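Local coordinates for conserved hypothetical protein NMB0706 (Neisseria meningitidis, PDB 1RV9) that is of unknown function but belongs to the multi-copper polyphenol oxidoreductase laccase family and folds as an alpha-beta-beta-alpha sandwich, at residues A132-G137 with G144-T149; N148-M153 with L212-E217; R139-G144 with A204-L209; V87-A92 with V109-M114; T30-R35 with P120-D125. One frame throughout, in Å; residues are numbered along the deposited sequence.

How the contacts relate
The five contacts sample the layers of one alpha-beta-beta-alpha sandwich. Contacts 4 and 5 join its two sheets: contact 5 sets strand 28-33 against strand 119-125, with its centre about 7 Å from that of the chain, and contact 4 lies near the end of strand 86-88. Contact 1, later in the chain, joins helix to sheet, laying helix 145-153 on strand 131-136, next to strand 119-125. Contacts 2 and 3 join helices, packing helix 206-217 beside helices 145-153 and 138-143; their centres lie about 12 Å apart. Contact 1 is local, its segments separated by a short helix, whereas contacts 2, 3 and 5 each bring together segments about 60 to 85 residues apart.

Contact 1: A132-G137 with G144-T149; sequences AAAHAG and GVLQNT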
# COMPACT_ATOMS: atom_id res chain seq x y z
N ALA A 132 -9.84 -4.86 -0.32
CA ALA A 132 -8.63 -5.27 0.39
C ALA A 132 -7.51 -4.27 0.19
O ALA A 132 -7.51 -3.51 -0.77
CB ALA A 132 -8.18 -6.65 -0.10
N ALA A 133 -6.57 -4.27 1.13
CA ALA A 133 -5.41 -3.40 1.07
C ALA A 133 -4.20 -4.26 1.42
O ALA A 133 -4.25 -5.02 2.39
CB ALA A 133 -5.55 -2.26 2.07
N ALA A 134 -3.14 -4.15 0.63
CA ALA A 134 -1.93 -4.93 0.87
C ALA A 134 -0.69 -4.05 0.90
O ALA A 134 -0.54 -3.12 0.11
CB ALA A 134 -1.78 -6.01 -0.20
N HIS A 135 0.20 -4.37 1.84
CA HIS A 135 1.47 -3.66 2.02
C HIS A 135 2.51 -4.46 1.23
O HIS A 135 2.89 -5.56 1.63
CB HIS A 135 1.84 -3.64 3.50
CG HIS A 135 3.21 -3.12 3.78
ND1 HIS A 135 4.08 -3.75 4.64
CD2 HIS A 135 3.86 -2.01 3.35
CE1 HIS A 135 5.20 -3.06 4.72
NE2 HIS A 135 5.09 -2.00 3.95
N ALA A 136 2.96 -3.89 0.12
CA ALA A 136 3.91 -4.56 -0.74
C ALA A 136 5.31 -3.96 -0.80
O ALA A 136 5.64 -3.25 -1.75
CB ALA A 136 3.34 -4.69 -2.15
N GLY A 137 6.10 -4.21 0.24
CA GLY A 137 7.48 -3.77 0.23
C GLY A 137 8.11 -4.81 -0.69
O GLY A 137 7.40 -5.72 -1.13
N GLY A 144 4.82 -13.00 -2.05
CA GLY A 144 3.48 -13.41 -2.43
C GLY A 144 2.33 -12.78 -1.65
O GLY A 144 1.25 -13.36 -1.57
N VAL A 145 2.54 -11.59 -1.09
CA VAL A 145 1.46 -10.95 -0.33
C VAL A 145 0.26 -10.64 -1.23
O VAL A 145 -0.88 -10.74 -0.79
CB VAL A 145 1.95 -9.66 0.38
CG1 VAL A 145 2.29 -8.59 -0.64
CG2 VAL A 145 0.87 -9.16 1.35
N LEU A 146 0.52 -10.28 -2.48
CA LEU A 146 -0.58 -9.96 -3.39
C LEU A 146 -1.39 -11.21 -3.73
O LEU A 146 -2.62 -11.19 -3.71
CB LEU A 146 -0.06 -9.29 -4.66
CG LEU A 146 0.66 -7.95 -4.46
CD1 LEU A 146 0.90 -7.28 -5.81
CD2 LEU A 146 -0.18 -7.02 -3.58
N GLN A 147 -0.69 -12.31 -4.02
CA GLN A 147 -1.37 -13.56 -4.35
C GLN A 147 -2.23 -14.02 -3.17
O GLN A 147 -3.35 -14.49 -3.37
CB GLN A 147 -0.36 -14.65 -4.72
CG GLN A 147 0.44 -14.38 -5.99
CD GLN A 147 1.76 -13.68 -5.72
OE1 GLN A 147 1.81 -12.67 -5.02
NE2 GLN A 147 2.84 -14.22 -6.28
N ASN A 148 -1.71 -13.89 -1.95
CA ASN A 148 -2.46 -14.30 -0.77
C ASN A 148 -3.68 -13.41 -0.55
O ASN A 148 -4.73 -13.87 -0.09
CB ASN A 148 -1.58 -14.29 0.48
CG ASN A 148 -0.48 -15.33 0.43
OD1 ASN A 148 -0.55 -16.28 -0.36
ND2 ASN A 148 0.53 -15.18 1.27
N THR A 149 -3.54 -12.13 -0.86
CA THR A 149 -4.65 -11.20 -0.69
C THR A 149 -5.76 -11.54 -1.68
O THR A 149 -6.94 -11.61 -1.32
CB THR A 149 -4.19 -9.75 -0.91
OG1 THR A 149 -3.19 -9.42 0.06
CG2 THR A 149 -5.37 -8.78 -0.77
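Ala134, Thr149 and Val145 contribute most of the surface buried where helix 145-153 lies against strand 131-136. The two short segments run nearly antiparallel, at 165°, with their axes 8.7 Å apart at closest approach. The methyl of Ala134 points at the helix and fits between two turns of it: Ala134 CB lies 3.7 Å from Thr149 OG1, and Leu146 CD2 closes in at 3.9 Å. Thr149 spreads its two branches along the strand, its methyl reaching two residues back, where Thr149 CG2 meets Ala132 CB at 3.6 Å. Val145, at the start of the helix, rests over the backbone, with CG1 3.8 Å from His135 O, and the same methyl also approaches that of Ala136. The hydroxyl of Thr149 turns back into its own helix: with OG1 anti to the carbonyl carbon (chi1 -61°), it donates to Val145 O over 2.8 Å. Thr149 N bonds the same oxygen from the other face of the carbonyl plane. The CB of His135 leaves the strand on the side away from the helix, and its ND1 is hydrogen-bonded to Asp100 OD1; these two, with Cys118, form a possible but unconfirmed catalytic triad. The contact is mostly apolar: alanines on the strand side meet branched side chains of the helix, and the buried Thr149 hydroxyl is satisfied by Val145 O, so it needs no partner from the strand.

Contact 2: N148-M153 with L212-E217; sequences NTIAAM and LILKRE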
# COMPACT_ATOMS: atom_id res chain seq x y z
N ASN A 148 -1.71 -13.89 -1.95
CA ASN A 148 -2.46 -14.30 -0.77
C ASN A 148 -3.68 -13.41 -0.55
O ASN A 148 -4.73 -13.87 -0.09
CB ASN A 148 -1.58 -14.29 0.48
CG ASN A 148 -0.48 -15.33 0.43
OD1 ASN A 148 -0.55 -16.28 -0.36
ND2 ASN A 148 0.53 -15.18 1.27
N THR A 149 -3.54 -12.13 -0.86
CA THR A 149 -4.65 -11.20 -0.69
C THR A 149 -5.76 -11.54 -1.68
O THR A 149 -6.94 -11.61 -1.32
CB THR A 149 -4.19 -9.75 -0.91
OG1 THR A 149 -3.19 -9.42 0.06
CG2 THR A 149 -5.37 -8.78 -0.77
N ILE A 150 -5.37 -11.77 -2.93
CA ILE A 150 -6.32 -12.12 -3.97
C ILE A 150 -7.11 -13.37 -3.57
O ILE A 150 -8.33 -13.43 -3.72
CB ILE A 150 -5.57 -12.38 -5.30
CG1 ILE A 150 -5.06 -11.04 -5.86
CG2 ILE A 150 -6.47 -13.09 -6.30
CD1 ILE A 150 -4.03 -11.18 -6.96
N ALA A 151 -6.40 -14.37 -3.04
CA ALA A 151 -7.04 -15.61 -2.62
C ALA A 151 -8.03 -15.38 -1.49
O ALA A 151 -9.13 -15.95 -1.48
CB ALA A 151 -5.98 -16.62 -2.19
N ALA A 152 -7.64 -14.54 -0.53
CA ALA A 152 -8.49 -14.27 0.62
C ALA A 152 -9.79 -13.54 0.29
O ALA A 152 -10.77 -13.62 1.03
CB ALA A 152 -7.71 -13.48 1.66
N MET A 153 -9.80 -12.82 -0.83
CA MET A 153 -10.99 -12.07 -1.24
C MET A 153 -12.11 -12.96 -1.74
O MET A 153 -13.29 -12.59 -1.68
CB MET A 153 -10.62 -11.06 -2.32
CG MET A 153 -9.74 -9.93 -1.81
SD MET A 153 -9.39 -8.72 -3.08
CE MET A 153 -10.96 -7.85 -3.14
N LEU A 212 3.15 -7.20 -13.22
CA LEU A 212 3.49 -8.54 -13.71
C LEU A 212 2.85 -9.60 -12.83
O LEU A 212 2.22 -10.54 -13.33
CB LEU A 212 5.01 -8.74 -13.70
CG LEU A 212 5.85 -8.19 -14.86
CD1 LEU A 212 7.33 -8.35 -14.54
CD2 LEU A 212 5.49 -8.93 -16.14
N ILE A 213 3.03 -9.46 -11.53
CA ILE A 213 2.48 -10.41 -10.57
C ILE A 213 0.96 -10.44 -10.61
O ILE A 213 0.35 -11.52 -10.64
CB ILE A 213 2.98 -10.06 -9.14
CG1 ILE A 213 4.49 -10.32 -9.06
CG2 ILE A 213 2.24 -10.88 -8.09
CD1 ILE A 213 5.16 -9.78 -7.81
N LEU A 214 0.33 -9.27 -10.62
CA LEU A 214 -1.12 -9.20 -10.67
C LEU A 214 -1.67 -9.80 -11.96
O LEU A 214 -2.65 -10.54 -11.94
CB LEU A 214 -1.58 -7.74 -10.54
CG LEU A 214 -1.36 -7.11 -9.16
CD1 LEU A 214 -1.48 -5.60 -9.26
CD2 LEU A 214 -2.37 -7.68 -8.17
N LYS A 215 -1.03 -9.47 -13.08
CA LYS A 215 -1.46 -9.99 -14.37
C LYS A 215 -1.33 -11.50 -14.42
O LYS A 215 -2.22 -12.20 -14.90
CB LYS A 215 -0.65 -9.37 -15.51
CG LYS A 215 -1.22 -8.06 -16.05
CD LYS A 215 -2.57 -7.73 -15.42
CE LYS A 215 -3.48 -6.98 -16.38
NZ LYS A 215 -4.80 -6.71 -15.75
N ARG A 216 -0.21 -12.01 -13.92
CA ARG A 216 0.02 -13.45 -13.92
C ARG A 216 -1.01 -14.17 -13.07
O ARG A 216 -1.35 -15.32 -13.34
CB ARG A 216 1.43 -13.77 -13.41
CG ARG A 216 1.72 -15.26 -13.36
CD ARG A 216 3.08 -15.57 -12.79
NE ARG A 216 3.20 -15.20 -11.38
CZ ARG A 216 4.23 -15.54 -10.61
NH1 ARG A 216 5.23 -16.26 -11.12
NH2 ARG A 216 4.26 -15.16 -9.34
N GLU A 217 -1.51 -13.50 -12.04
CA GLU A 217 -2.48 -14.10 -11.14
C GLU A 217 -3.89 -14.09 -11.74
O GLU A 217 -4.75 -14.86 -11.32
CB GLU A 217 -2.47 -13.37 -9.79
CG GLU A 217 -2.75 -14.25 -8.59
CD GLU A 217 -1.76 -15.41 -8.43
OE1 GLU A 217 -0.73 -15.47 -9.15
OE2 GLU A 217 -2.01 -16.25 -7.55
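Ile150 and Glu217 are the nearest backbone neighbours of these two helical segments, with their CA atoms 8.4 Å apart, so side chains alone bridge the gap between helices 145-153 and 206-217. Ile150 does most of the bridging. Its CG1 stands anti to the carbonyl carbon and the chain then runs on extended (chi2 166°), which carries CD1 well out from its helix and in between two residues of the other. On one flank the methylenes of Glu217 receive it: Ile150 CD1 is 3.7 Å from Glu217 CG, and Glu217 CB is also in contact. Leu214, one turn earlier, offers a branch methyl, its CD2 lying 4.1 Å from Ile150 CD1. CB and CG of Glu217 lie across the isoleucine tip, while a bend at chi2 (59°) turns the carboxylate away from the isoleucine. Phe123 of strand 119-125 touches both Ile150 and Leu214, tying the helix pair to the sheet beneath. Only carbon meets carbon here, and the glutamate takes part through its methylenes; the pairing therefore rests on dispersion and the burial of apolar surface, with the charged group kept at the margin.

Contact 3: R139-G144 with A204-L209; sequences RGLAGG and ADLYAL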
# COMPACT_ATOMS: atom_id res chain seq x y z
N ARG A 139 10.03 -7.27 0.01
CA ARG A 139 9.99 -8.59 0.63
C ARG A 139 8.61 -9.23 0.52
O ARG A 139 8.49 -10.38 0.10
CB ARG A 139 10.41 -8.49 2.11
CG ARG A 139 11.90 -8.26 2.29
CD ARG A 139 12.24 -7.94 3.74
NE ARG A 139 13.67 -7.64 3.89
CZ ARG A 139 14.63 -8.56 3.88
NH1 ARG A 139 14.33 -9.84 3.75
NH2 ARG A 139 15.90 -8.18 3.99
N GLY A 140 7.57 -8.49 0.88
CA GLY A 140 6.23 -9.03 0.80
C GLY A 140 5.79 -9.26 -0.64
O GLY A 140 5.07 -10.21 -0.95
N LEU A 141 6.23 -8.38 -1.53
CA LEU A 141 5.86 -8.49 -2.93
C LEU A 141 6.48 -9.75 -3.53
O LEU A 141 5.80 -10.55 -4.18
CB LEU A 141 6.33 -7.25 -3.71
CG LEU A 141 5.86 -7.12 -5.16
CD1 LEU A 141 4.34 -7.11 -5.22
CD2 LEU A 141 6.43 -5.84 -5.78
N ALA A 142 7.77 -9.95 -3.29
CA ALA A 142 8.45 -11.13 -3.80
C ALA A 142 7.97 -12.39 -3.07
O ALA A 142 8.02 -13.49 -3.62
CB ALA A 142 9.97 -10.98 -3.63
N GLY A 143 7.48 -12.20 -1.85
CA GLY A 143 7.01 -13.31 -1.04
C GLY A 143 5.61 -13.82 -1.36
O GLY A 143 5.25 -14.93 -0.95
N GLY A 144 4.82 -13.00 -2.05
CA GLY A 144 3.48 -13.41 -2.43
C GLY A 144 2.33 -12.78 -1.65
O GLY A 144 1.25 -13.36 -1.57
N ALA A 204 14.89 -0.69 -9.46
CA ALA A 204 13.74 -1.60 -9.40
C ALA A 204 12.44 -0.84 -9.57
O ALA A 204 12.21 0.18 -8.91
CB ALA A 204 13.75 -2.36 -8.09
N ASP A 205 11.58 -1.35 -10.44
CA ASP A 205 10.28 -0.74 -10.71
C ASP A 205 9.18 -1.53 -9.99
O ASP A 205 8.69 -2.53 -10.50
CB ASP A 205 10.02 -0.74 -12.22
CG ASP A 205 8.79 0.06 -12.60
OD1 ASP A 205 7.93 0.31 -11.72
OD2 ASP A 205 8.68 0.42 -13.79
N LEU A 206 8.82 -1.08 -8.79
CA LEU A 206 7.79 -1.76 -8.01
C LEU A 206 6.44 -1.82 -8.73
O LEU A 206 5.71 -2.79 -8.59
CB LEU A 206 7.60 -1.08 -6.65
CG LEU A 206 8.71 -1.29 -5.62
CD1 LEU A 206 8.50 -0.32 -4.46
CD2 LEU A 206 8.70 -2.73 -5.13
N TYR A 207 6.11 -0.77 -9.48
CA TYR A 207 4.85 -0.76 -10.20
C TYR A 207 4.84 -1.86 -11.25
O TYR A 207 3.87 -2.61 -11.38
CB TYR A 207 4.61 0.60 -10.87
CG TYR A 207 4.50 1.76 -9.90
CD1 TYR A 207 3.66 1.69 -8.79
CD2 TYR A 207 5.21 2.94 -10.13
CE1 TYR A 207 3.54 2.78 -7.92
CE2 TYR A 207 5.10 4.02 -9.26
CZ TYR A 207 4.26 3.94 -8.16
OH TYR A 207 4.15 5.02 -7.32
N ALA A 208 5.92 -1.94 -12.02
CA ALA A 208 6.03 -2.95 -13.06
C ALA A 208 6.04 -4.35 -12.47
O ALA A 208 5.43 -5.27 -13.03
CB ALA A 208 7.29 -2.71 -13.88
N LEU A 209 6.72 -4.52 -11.35
CA LEU A 209 6.77 -5.83 -10.70
C LEU A 209 5.36 -6.21 -10.25
O LEU A 209 4.94 -7.35 -10.42
CB LEU A 209 7.72 -5.80 -9.49
CG LEU A 209 9.22 -5.79 -9.80
CD1 LEU A 209 10.01 -5.51 -8.52
CD2 LEU A 209 9.64 -7.13 -10.40
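A chi1 of -172° sets Leu141 CG opposite its own backbone nitrogen, and chi2 near 59° then aims CD2 away from helix 138-143 toward the first turn of helix 206-217. Leu206, with CG anti to the carbonyl carbon, and Leu209 receive that single methyl between them. Leu141 CD2 lies 3.9 Å from the branch methyl Leu206 CD2 and equally 3.9 Å from Leu209 CB, so one partner meets it with the end of its side chain and the other with its base. With CA atoms of Leu141 and Leu209 still 8.3 Å apart, the two backbones do not meet. The receiving turn is fixed from within: Asp205 is the N-cap of helix 206-217, and its OD1 accepts from Ala208 N at 3.0 Å, the donor sitting well above the carboxylate plane. Helix 138-143 ends at Gly144 in a Schellman motif, whose two bonds back into the last turn are weak and whose positive phi turns the chain directly into helix 145-153. Around this leucine cluster, Phe183 of helix 177-184 touches both Leu141 and Leu209, Phe194 of strand 194-198 touches Leu209, and Ile168 touches Leu206, placing the contact at a junction of three helices beside the small three-stranded sheet.

Contact 4: V87-A92 with V109-M114; sequences VNAAEA and VACAVM
Glu91 N bonds Asn88 O at 2.9 Å, closing the turn that presents Ala89 and Ala90 to Val109 and Cys111. With a second bond, from Ala92 N to Ala89 O, it makes two overlapping type I beta turns directly after strand 86-88, an edge strand of the six-stranded sheet; strand 110-115 belongs to the facing five-stranded sheet of the alpha-beta-beta-alpha sandwich. The side chains add a bond of their own on the side away from strand 110-115: Asn88 ND2 donates to Glu91 OE1 over 3.0 Å, reaching the oxygen from above the carboxylate plane rather than within it. Ala89, the most covered residue, directs its methyl at the other segment. Ala89 CB touches the sulfur of Cys111, with SG 3.7 Å away, and meets the Val109 methyl CG1 at 3.8 Å. Ala76 of strand 75-76 lies against both Ala89 and Val109, while Ser102 of strand 101-104 touches Ala89 and Cys111, so residues of both sheets border the cluster. The isopropyl group of Val109 lies across the turn: CG2 is anti to its backbone N and approaches Ala89 O. CG1 sits between the backbone N and the carbonyl carbon (chi1 59°), a setting that places this methyl 3.6 Å from Ala90 N, on the peptide that joins the two alanines.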
# COMPACT_ATOMS: atom_id res chain seq x y z
N VAL A 87 -5.25 -10.78 6.90
CA VAL A 87 -6.25 -10.97 7.95
C VAL A 87 -7.57 -10.34 7.54
O VAL A 87 -7.63 -9.59 6.57
CB VAL A 87 -5.82 -10.30 9.28
CG1 VAL A 87 -4.53 -10.93 9.78
CG2 VAL A 87 -5.65 -8.80 9.08
N ASN A 88 -8.64 -10.67 8.26
CA ASN A 88 -9.94 -10.07 7.98
C ASN A 88 -9.91 -8.75 8.74
O ASN A 88 -9.71 -8.73 9.95
CB ASN A 88 -11.08 -10.95 8.51
CG ASN A 88 -11.31 -12.17 7.64
OD1 ASN A 88 -11.18 -12.12 6.42
ND2 ASN A 88 -11.69 -13.28 8.27
N ALA A 89 -10.09 -7.65 8.02
CA ALA A 89 -10.04 -6.33 8.65
C ALA A 89 -11.01 -6.19 9.82
O ALA A 89 -10.68 -5.56 10.82
CB ALA A 89 -10.31 -5.25 7.61
N ALA A 90 -12.19 -6.79 9.69
CA ALA A 90 -13.20 -6.72 10.74
C ALA A 90 -12.74 -7.38 12.04
O ALA A 90 -13.26 -7.06 13.11
CB ALA A 90 -14.50 -7.35 10.25
N GLU A 91 -11.77 -8.28 11.94
CA GLU A 91 -11.26 -8.98 13.12
C GLU A 91 -9.95 -8.37 13.62
O GLU A 91 -9.46 -8.74 14.69
CB GLU A 91 -11.01 -10.45 12.79
CG GLU A 91 -12.21 -11.22 12.29
CD GLU A 91 -11.88 -12.68 12.01
OE1 GLU A 91 -10.97 -12.95 11.21
OE2 GLU A 91 -12.54 -13.56 12.61
N ALA A 92 -9.39 -7.44 12.86
CA ALA A 92 -8.13 -6.80 13.23
C ALA A 92 -8.26 -5.59 14.15
O ALA A 92 -7.26 -4.97 14.50
CB ALA A 92 -7.38 -6.41 11.95
N VAL A 109 -15.71 -1.67 8.35
CA VAL A 109 -14.35 -1.29 8.72
C VAL A 109 -13.61 -0.93 7.45
O VAL A 109 -13.97 -1.38 6.36
CB VAL A 109 -13.64 -2.48 9.42
CG1 VAL A 109 -13.62 -3.69 8.49
CG2 VAL A 109 -12.23 -2.09 9.84
N ALA A 110 -12.57 -0.11 7.57
CA ALA A 110 -11.76 0.26 6.42
C ALA A 110 -10.45 -0.50 6.46
O ALA A 110 -9.82 -0.63 7.52
CB ALA A 110 -11.49 1.77 6.43
N CYS A 111 -10.05 -1.03 5.31
CA CYS A 111 -8.78 -1.75 5.19
C CYS A 111 -7.74 -0.67 4.96
O CYS A 111 -8.01 0.31 4.26
CB CYS A 111 -8.79 -2.70 4.00
SG CYS A 111 -10.01 -4.01 4.09
N ALA A 112 -6.55 -0.84 5.53
CA ALA A 112 -5.52 0.17 5.37
C ALA A 112 -4.11 -0.36 5.51
O ALA A 112 -3.86 -1.31 6.25
CB ALA A 112 -5.74 1.28 6.39
N VAL A 113 -3.20 0.25 4.76
CA VAL A 113 -1.79 -0.08 4.83
C VAL A 113 -1.04 1.25 4.89
O VAL A 113 -1.45 2.23 4.25
CB VAL A 113 -1.30 -0.94 3.63
CG1 VAL A 113 -1.93 -2.32 3.72
CG2 VAL A 113 -1.64 -0.27 2.32
N MET A 114 0.03 1.29 5.67
CA MET A 114 0.83 2.50 5.86
C MET A 114 2.16 2.36 5.13
O MET A 114 2.79 1.31 5.20
CB MET A 114 1.09 2.71 7.35
CG MET A 114 -0.17 2.90 8.16
SD MET A 114 0.18 2.83 9.93
CE MET A 114 0.11 1.08 10.21

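Contact 5: T30-R35 with P120-D125; sequences TLITTR and PVLFCD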
# COMPACT_ATOMS: atom_id res chain seq x y z
N THR A 30 -12.19 5.02 -1.43
CA THR A 30 -10.77 4.97 -1.14
C THR A 30 -10.28 6.31 -0.61
O THR A 30 -10.88 7.36 -0.85
CB THR A 30 -9.92 4.63 -2.39
OG1 THR A 30 -10.12 5.63 -3.40
CG2 THR A 30 -10.28 3.27 -2.94
N LEU A 31 -9.19 6.26 0.15
CA LEU A 31 -8.59 7.46 0.68
C LEU A 31 -7.09 7.23 0.64
O LEU A 31 -6.58 6.33 1.30
CB LEU A 31 -9.04 7.72 2.12
CG LEU A 31 -8.59 9.07 2.70
CD1 LEU A 31 -9.34 10.18 2.00
CD2 LEU A 31 -8.84 9.12 4.20
N ILE A 32 -6.41 8.02 -0.18
CA ILE A 32 -4.97 7.95 -0.32
C ILE A 32 -4.48 9.21 0.38
O ILE A 32 -4.54 10.29 -0.18
CB ILE A 32 -4.55 7.99 -1.80
CG1 ILE A 32 -5.21 6.83 -2.56
CG2 ILE A 32 -3.03 7.93 -1.92
CD1 ILE A 32 -4.86 5.45 -2.03
N THR A 33 -4.01 9.07 1.62
CA THR A 33 -3.57 10.24 2.35
C THR A 33 -2.22 10.76 1.89
O THR A 33 -1.42 10.03 1.29
CB THR A 33 -3.51 9.98 3.88
OG1 THR A 33 -2.37 9.16 4.19
CG2 THR A 33 -4.77 9.27 4.35
N THR A 34 -1.98 12.04 2.14
CA THR A 34 -0.72 12.68 1.80
C THR A 34 -0.10 13.04 3.14
O THR A 34 -0.70 12.79 4.19
CB THR A 34 -0.92 13.96 0.96
OG1 THR A 34 -1.57 14.95 1.75
CG2 THR A 34 -1.75 13.66 -0.28
N ARG A 35 1.09 13.63 3.11
CA ARG A 35 1.75 13.99 4.36
C ARG A 35 1.13 15.22 5.00
O ARG A 35 1.45 15.57 6.14
CB ARG A 35 3.24 14.23 4.10
CG ARG A 35 3.54 15.47 3.28
CD ARG A 35 5.04 15.63 3.08
NE ARG A 35 5.75 15.67 4.35
CZ ARG A 35 7.07 15.69 4.48
NH1 ARG A 35 7.85 15.68 3.40
NH2 ARG A 35 7.61 15.71 5.69
N PRO A 120 1.70 0.39 -1.86
CA PRO A 120 0.39 0.09 -1.28
C PRO A 120 -0.47 -0.41 -2.44
O PRO A 120 -0.45 0.19 -3.52
CB PRO A 120 -0.12 1.44 -0.76
CG PRO A 120 0.95 2.46 -1.15
CD PRO A 120 1.79 1.82 -2.22
N VAL A 121 -1.19 -1.50 -2.25
CA VAL A 121 -2.06 -2.00 -3.32
C VAL A 121 -3.47 -2.19 -2.78
O VAL A 121 -3.68 -2.87 -1.77
CB VAL A 121 -1.56 -3.35 -3.89
CG1 VAL A 121 -2.46 -3.78 -5.06
CG2 VAL A 121 -0.12 -3.21 -4.35
N LEU A 122 -4.45 -1.56 -3.44
CA LEU A 122 -5.84 -1.69 -3.03
C LEU A 122 -6.55 -2.59 -4.03
O LEU A 122 -6.19 -2.59 -5.21
CB LEU A 122 -6.52 -0.32 -3.01
CG LEU A 122 -5.87 0.75 -2.14
CD1 LEU A 122 -6.71 2.02 -2.21
CD2 LEU A 122 -5.76 0.26 -0.70
N PHE A 123 -7.54 -3.34 -3.56
CA PHE A 123 -8.29 -4.27 -4.42
C PHE A 123 -9.79 -4.14 -4.21
O PHE A 123 -10.25 -3.81 -3.12
CB PHE A 123 -7.95 -5.72 -4.09
CG PHE A 123 -6.52 -6.11 -4.32
CD1 PHE A 123 -6.14 -6.75 -5.50
CD2 PHE A 123 -5.56 -5.92 -3.32
CE1 PHE A 123 -4.83 -7.20 -5.68
CE2 PHE A 123 -4.25 -6.36 -3.50
CZ PHE A 123 -3.89 -7.00 -4.67
N CYS A 124 -10.56 -4.44 -5.25
CA CYS A 124 -12.01 -4.46 -5.15
C CYS A 124 -12.51 -5.23 -6.37
O CYS A 124 -11.74 -5.47 -7.29
CB CYS A 124 -12.61 -3.05 -5.13
SG CYS A 124 -12.80 -2.22 -6.73
N ASP A 125 -13.77 -5.63 -6.35
CA ASP A 125 -14.34 -6.32 -7.51
C ASP A 125 -15.29 -5.35 -8.20
O ASP A 125 -15.73 -4.37 -7.60
CB ASP A 125 -15.04 -7.63 -7.08
CG ASP A 125 -16.20 -7.40 -6.14
OD1 ASP A 125 -16.16 -6.45 -5.34
OD2 ASP A 125 -17.16 -8.21 -6.19
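Leu122 CD1 is shared by two side chains of strand 28-33, with Thr30 CG2 at 3.9 Å and Ile32 CD1 likewise at 3.9 Å. The backbone of this leucine directs its CB toward strand 28-33, and an extended side chain (chi2 -178°) carries the methyl across, bridging a gap in which the CA atoms of Thr30 and Leu122 are 8.5 Å apart. Ile32 is bent: both its torsions are near -60° (chi2 -59°), folding CD1 toward Leu122, and the two side chains lie alongside, running in opposite senses. Thr30 brings only carbon to the meeting. Its CG2 is anti to the carbonyl carbon, whereas OG1 is engaged elsewhere, in a hydrogen bond with Ala20 N. These three residues lie in the seam of the sandwich, where the five-stranded sheet holding strand 28-33 packs face to face on the six-stranded sheet holding strand 119-125. The other branch of the leucine, CD2, packs on the methyl of Ala133 in the adjacent strand 131-136. From the neighbouring strand 248-254 of their own sheet, Ile252 touches Thr30 and Ser250 touches Ile32. One residue along from Leu122, Phe123 goes to the other face of its sheet, where two residues of helix 145-153 lie against it: Thr149 CG2 meets the ring at CE2, and Met153 SD meets CB.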